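Local coordinates for BILBO1_N domain-containing protein (Trypanosoma brucei equiperdum, PDB 7A1I) that is of unknown function but carries a ubiquitin-like domain related to the N-terminal domain of BILBO1, a flagellar pocket collar protein of trypanosomes, at residues Lys18-Phe23 with Asn83-Leu88; Ser60-Asn65 with Cys69-Leu74. All coordinates share one frame; numbering follows the deposited sequence.

Contact 1. Residues Lys18-Phe23 with Asn83-Leu88; sequences KVNLRF and NSQVYL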
# COMPACT_ATOMS: atom_id res chain seq x y z
N LYS A 18 -5.93 0.12 9.63
CA LYS A 18 -5.03 0.36 8.50
C LYS A 18 -3.63 -0.17 8.80
O LYS A 18 -3.11 0.05 9.90
CB LYS A 18 -4.98 1.85 8.13
CG LYS A 18 -6.35 2.49 7.99
CD LYS A 18 -7.21 1.78 6.95
CE LYS A 18 -8.65 2.30 7.01
NZ LYS A 18 -9.54 1.70 5.96
N VAL A 19 -3.05 -0.90 7.85
CA VAL A 19 -1.70 -1.44 7.97
C VAL A 19 -0.84 -0.82 6.88
O VAL A 19 -1.24 -0.79 5.71
CB VAL A 19 -1.67 -2.97 7.84
CG1 VAL A 19 -0.23 -3.49 7.93
CG2 VAL A 19 -2.52 -3.62 8.89
N ASN A 20 0.34 -0.33 7.26
CA ASN A 20 1.23 0.41 6.38
C ASN A 20 2.59 -0.29 6.36
O ASN A 20 3.12 -0.62 7.43
CB ASN A 20 1.36 1.86 6.86
CG ASN A 20 1.88 2.79 5.79
OD1 ASN A 20 1.89 2.46 4.62
ND2 ASN A 20 2.31 3.98 6.20
N LEU A 21 3.13 -0.52 5.16
CA LEU A 21 4.43 -1.16 4.92
C LEU A 21 5.34 -0.25 4.10
O LEU A 21 4.90 0.41 3.16
CB LEU A 21 4.28 -2.48 4.15
CG LEU A 21 3.34 -3.53 4.73
CD1 LEU A 21 3.27 -4.74 3.82
CD2 LEU A 21 3.79 -3.91 6.12
N ARG A 22 6.63 -0.25 4.42
CA ARG A 22 7.62 0.53 3.67
C ARG A 22 8.49 -0.42 2.86
O ARG A 22 8.99 -1.41 3.39
CB ARG A 22 8.49 1.37 4.61
CG ARG A 22 9.18 2.53 3.92
CD ARG A 22 10.53 2.15 3.36
NE ARG A 22 11.45 1.72 4.40
CZ ARG A 22 12.25 2.54 5.06
NH1 ARG A 22 12.25 3.84 4.77
NH2 ARG A 22 13.07 2.07 5.99
N PHE A 23 8.70 -0.08 1.58
CA PHE A 23 9.60 -0.80 0.69
C PHE A 23 10.69 0.15 0.20
O PHE A 23 10.41 1.30 -0.15
CB PHE A 23 8.84 -1.38 -0.51
CG PHE A 23 7.84 -2.43 -0.14
CD1 PHE A 23 6.49 -2.13 -0.07
CD2 PHE A 23 8.26 -3.72 0.15
CE1 PHE A 23 5.56 -3.10 0.29
CE2 PHE A 23 7.34 -4.70 0.52
CZ PHE A 23 6.00 -4.40 0.59
N ASN A 83 9.18 8.72 -1.03
CA ASN A 83 8.29 8.92 0.11
C ASN A 83 6.82 8.93 -0.29
O ASN A 83 5.98 9.46 0.45
CB ASN A 83 8.63 10.20 0.89
CG ASN A 83 9.86 10.05 1.75
OD1 ASN A 83 10.23 8.95 2.15
ND2 ASN A 83 10.51 11.18 2.06
N SER A 84 6.49 8.35 -1.45
CA SER A 84 5.09 8.26 -1.83
C SER A 84 4.33 7.33 -0.88
O SER A 84 4.88 6.38 -0.33
CB SER A 84 4.96 7.76 -3.27
OG SER A 84 5.28 8.79 -4.19
N GLN A 85 3.05 7.64 -0.69
CA GLN A 85 2.15 6.80 0.08
C GLN A 85 1.11 6.24 -0.88
O GLN A 85 0.36 6.99 -1.51
CB GLN A 85 1.46 7.57 1.22
CG GLN A 85 0.48 6.71 2.01
CD GLN A 85 1.19 5.67 2.91
OE1 GLN A 85 1.98 6.02 3.78
NE2 GLN A 85 0.92 4.39 2.67
N VAL A 86 1.08 4.93 -0.99
CA VAL A 86 0.11 4.21 -1.80
C VAL A 86 -0.95 3.60 -0.89
O VAL A 86 -0.67 3.22 0.26
CB VAL A 86 0.82 3.13 -2.64
CG1 VAL A 86 -0.19 2.20 -3.32
CG2 VAL A 86 1.68 3.81 -3.71
N TYR A 87 -2.18 3.52 -1.41
CA TYR A 87 -3.26 2.82 -0.73
C TYR A 87 -3.89 1.82 -1.69
O TYR A 87 -4.24 2.19 -2.82
CB TYR A 87 -4.35 3.78 -0.20
CG TYR A 87 -5.32 3.10 0.75
CD1 TYR A 87 -6.57 2.66 0.31
CD2 TYR A 87 -4.98 2.92 2.09
CE1 TYR A 87 -7.46 2.04 1.20
CE2 TYR A 87 -5.86 2.29 2.97
CZ TYR A 87 -7.08 1.85 2.53
OH TYR A 87 -7.95 1.25 3.42
N LEU A 88 -4.06 0.58 -1.23
CA LEU A 88 -4.61 -0.51 -2.02
C LEU A 88 -6.02 -0.83 -1.54
O LEU A 88 -6.23 -1.11 -0.35
CB LEU A 88 -3.73 -1.75 -1.95
CG LEU A 88 -2.28 -1.51 -2.38
CD1 LEU A 88 -1.44 -2.79 -2.27
CD2 LEU A 88 -2.22 -0.92 -3.80
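Asn20 and Gln85 reach toward each other from two strands that run in opposite directions but are not sheet neighbours: strand 6-14 lies between 18-23 and 83-88. The closest CA pair across them, Asn20 CA with Tyr87 CA, is 8.7 Å apart, and the two segments share side-chain contacts alone. The meeting takes place over one face of the sheet, above the intervening strand, where Asn20 touches Ala11 and Gln85 touches Cys9.

The two side chains approach from opposite directions, and each amide gives and takes one bond, their planes turned 51° apart. Gln85 NE2 donates to Asn20 OD1 at 2.9 Å, nearly straight at 164°, although the donor stands above the carbonyl plane of Asn20. The return bond, Asn20 ND2 to Gln85 OE1, is longer at 3.2 Å and more bent. Gln85 turns back on itself at chi2 (72°), and this bend also lets NE2 bond the main-chain Val86 O at 3.1 Å; two acceptors for NE2 leave little doubt which end of the amide is nitrogen and should restrain its rotation. Asn20 ND2 has a further acceptor in Pro101 O.

The sheet is consistent with the beta-grasp fold of the ubiquitin clan, and its opposite face carries Val19, Leu21 and Leu88 against helix 32-50.

Further along, Lys18 runs across the end of Tyr87. Its CD comes to the phenol edge near the ring plane, 3.6 Å from Tyr87 OH, and Lys18 NZ stands 3.0 Å from the same oxygen. Both polar ends turn to Asp95: Lys18 NZ makes salt bridges with Asp95 and Asp13 and bonds Ile96 O, while Tyr87 OH bonds Asp95. The acid pair probably stabilises the buried ammonium as a cation.

Contact 2. Residues Ser60-Asn65 with Cys69-Leu74; sequences SAVVFN and CTWDRL. With NA (sodium ion), chain F.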
# COMPACT_ATOMS: atom_id res chain seq x y z
N SER A 60 -8.05 -2.05 -6.81
CA SER A 60 -7.85 -0.65 -7.17
C SER A 60 -6.70 -0.07 -6.35
O SER A 60 -6.48 -0.48 -5.22
CB SER A 60 -9.13 0.16 -6.92
OG SER A 60 -8.95 1.51 -7.32
N ALA A 61 -5.93 0.86 -6.94
CA ALA A 61 -4.81 1.49 -6.23
C ALA A 61 -4.82 3.01 -6.37
O ALA A 61 -5.14 3.53 -7.45
CB ALA A 61 -3.47 0.93 -6.72
N VAL A 62 -4.45 3.73 -5.30
CA VAL A 62 -4.32 5.19 -5.36
C VAL A 62 -3.00 5.61 -4.72
O VAL A 62 -2.40 4.88 -3.93
CB VAL A 62 -5.50 5.93 -4.67
CG1 VAL A 62 -6.77 5.79 -5.49
CG2 VAL A 62 -5.68 5.46 -3.22
N VAL A 63 -2.55 6.80 -5.09
CA VAL A 63 -1.31 7.35 -4.54
C VAL A 63 -1.58 8.78 -4.11
O VAL A 63 -2.30 9.52 -4.79
CB VAL A 63 -0.13 7.26 -5.54
CG1 VAL A 63 -0.44 7.98 -6.88
CG2 VAL A 63 1.15 7.80 -4.91
N PHE A 64 -1.04 9.15 -2.95
CA PHE A 64 -1.30 10.48 -2.42
C PHE A 64 -0.42 11.52 -3.11
O PHE A 64 0.79 11.36 -3.19
CB PHE A 64 -1.09 10.53 -0.91
CG PHE A 64 -1.54 11.82 -0.28
CD1 PHE A 64 -0.62 12.73 0.22
CD2 PHE A 64 -2.89 12.13 -0.21
CE1 PHE A 64 -1.04 13.93 0.79
CE2 PHE A 64 -3.32 13.32 0.35
CZ PHE A 64 -2.40 14.22 0.86
N ASN A 65 -1.05 12.59 -3.58
CA ASN A 65 -0.38 13.67 -4.29
C ASN A 65 -0.17 14.81 -3.30
O ASN A 65 -1.14 15.36 -2.76
CB ASN A 65 -1.22 14.12 -5.49
CG ASN A 65 -0.46 15.02 -6.46
OD1 ASN A 65 0.59 15.57 -6.14
ND2 ASN A 65 -0.98 15.15 -7.67
N CYS A 69 -2.94 17.62 -2.45
CA CYS A 69 -3.53 17.03 -1.26
C CYS A 69 -4.73 16.16 -1.61
O CYS A 69 -5.78 16.24 -0.97
CB CYS A 69 -3.90 18.12 -0.24
SG CYS A 69 -4.09 17.52 1.44
N THR A 70 -4.58 15.32 -2.63
CA THR A 70 -5.64 14.43 -3.06
C THR A 70 -5.06 13.04 -3.34
O THR A 70 -3.86 12.87 -3.51
CB THR A 70 -6.34 14.91 -4.34
OG1 THR A 70 -5.37 15.05 -5.38
CG2 THR A 70 -7.05 16.25 -4.11
N TRP A 71 -5.95 12.06 -3.40
CA TRP A 71 -5.58 10.70 -3.79
C TRP A 71 -5.84 10.54 -5.29
O TRP A 71 -6.97 10.73 -5.74
CB TRP A 71 -6.35 9.66 -2.99
CG TRP A 71 -6.01 9.62 -1.53
CD1 TRP A 71 -6.63 10.31 -0.52
CD2 TRP A 71 -4.96 8.87 -0.92
NE1 TRP A 71 -6.04 10.02 0.68
CE2 TRP A 71 -5.01 9.14 0.47
CE3 TRP A 71 -3.98 7.99 -1.41
CZ2 TRP A 71 -4.12 8.56 1.38
CZ3 TRP A 71 -3.09 7.42 -0.51
CH2 TRP A 71 -3.17 7.70 0.88
N ASP A 72 -4.79 10.24 -6.05
CA ASP A 72 -4.88 10.05 -7.49
C ASP A 72 -4.88 8.56 -7.83
O ASP A 72 -4.26 7.75 -7.14
CB ASP A 72 -3.70 10.73 -8.20
CG ASP A 72 -3.65 12.23 -7.95
OD1 ASP A 72 -4.71 12.83 -7.60
OD2 ASP A 72 -2.56 12.82 -8.12
N ARG A 73 -5.56 8.20 -8.91
CA ARG A 73 -5.48 6.82 -9.39
C ARG A 73 -4.03 6.48 -9.75
O ARG A 73 -3.34 7.28 -10.38
CB ARG A 73 -6.38 6.62 -10.61
CG ARG A 73 -7.03 5.25 -10.63
CD ARG A 73 -7.84 5.02 -11.89
NE ARG A 73 -8.76 6.12 -12.19
CZ ARG A 73 -10.02 6.18 -11.76
NH1 ARG A 73 -10.51 5.21 -11.01
NH2 ARG A 73 -10.78 7.22 -12.09
N LEU A 74 -3.57 5.29 -9.33
CA LEU A 74 -2.19 4.87 -9.57
C LEU A 74 -2.15 4.06 -10.87
O LEU A 74 -2.61 2.91 -10.90
CB LEU A 74 -1.64 4.05 -8.40
CG LEU A 74 -0.18 3.60 -8.58
CD1 LEU A 74 0.76 4.78 -8.86
CD2 LEU A 74 0.31 2.80 -7.36
NA NA F . 3.30 11.68 -4.65
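Phe64 and Trp71, a non-hydrogen-bonded pair of an antiparallel hairpin, extend their side chains roughly perpendicular to each other on one face of it. The Phe64 edge is turned to the indole face, CD2 3.7 Å above the Trp71 ring plane, the two planes 61° apart. Phe64 CB also lies over the six-membered ring, 3.8 Å from its centroid, in a CH-pi contact. Because Phe64 CG is anti to the backbone N (chi1 -172°), its ring swings on toward the turn, where Cys69 SG meets the edge at CZ, 3.8 Å away. Val62 adds CG2 obliquely against Trp71 CE3 at 3.5 Å.

Near the turn, the face bearing Val63, Asn65, Thr70 and Asp72 is polar. Asn65 ND2 bonds the syn lone pair of Asp72 OD2 at 2.9 Å, amide and carboxylate almost perpendicular, and Thr70 OG1 donates to Asp72 OD1 at 3.2 Å. Away from the turn this face is apolar, Val63 CG1 packing on Leu74 CD1.

Between these faces the main chains pair Val63 with Asp72 through two good bonds, and Leu74 N bonds Ala61 O. At the turn Cys69 and Thr70 both face Asn65 in a G1 beta bulge; the two bonds to Asn65 O are weak, while Asn65 N makes a short, straight bond to Thr70 O. Phe64 O binds a sodium ion at 2.9 Å.

Phe64 and Trp71 take one face, with the Cys69 sulfur at the Phe64 edge, while the turn end of the other carries the amide-carboxylate-hydroxyl chain; bonds to both Asp72 oxygens hold its rotation and probably favour its charged form.

Overall arrangement
From the N terminus the chain lays down strand 6-14 and turns back into 17-25, the first half of contact 1. Helix 32-50 follows and packs on the sheet. The chain then enters 60-65, makes a short turn and returns as 70-73, so contact 2 closes a tight hairpin, with three residues between its segments. Only afterwards does it reach 84-89 and complete contact 1, a loop of 59 residues that encloses the hairpin whole. The two contacts meet where strand 84-89 adjoins 60-65, through probable bonds Tyr87 N to Val62 O and Gln85 O to Phe64 N. Together they span the sheet from its 70-73 border to strand 17-25.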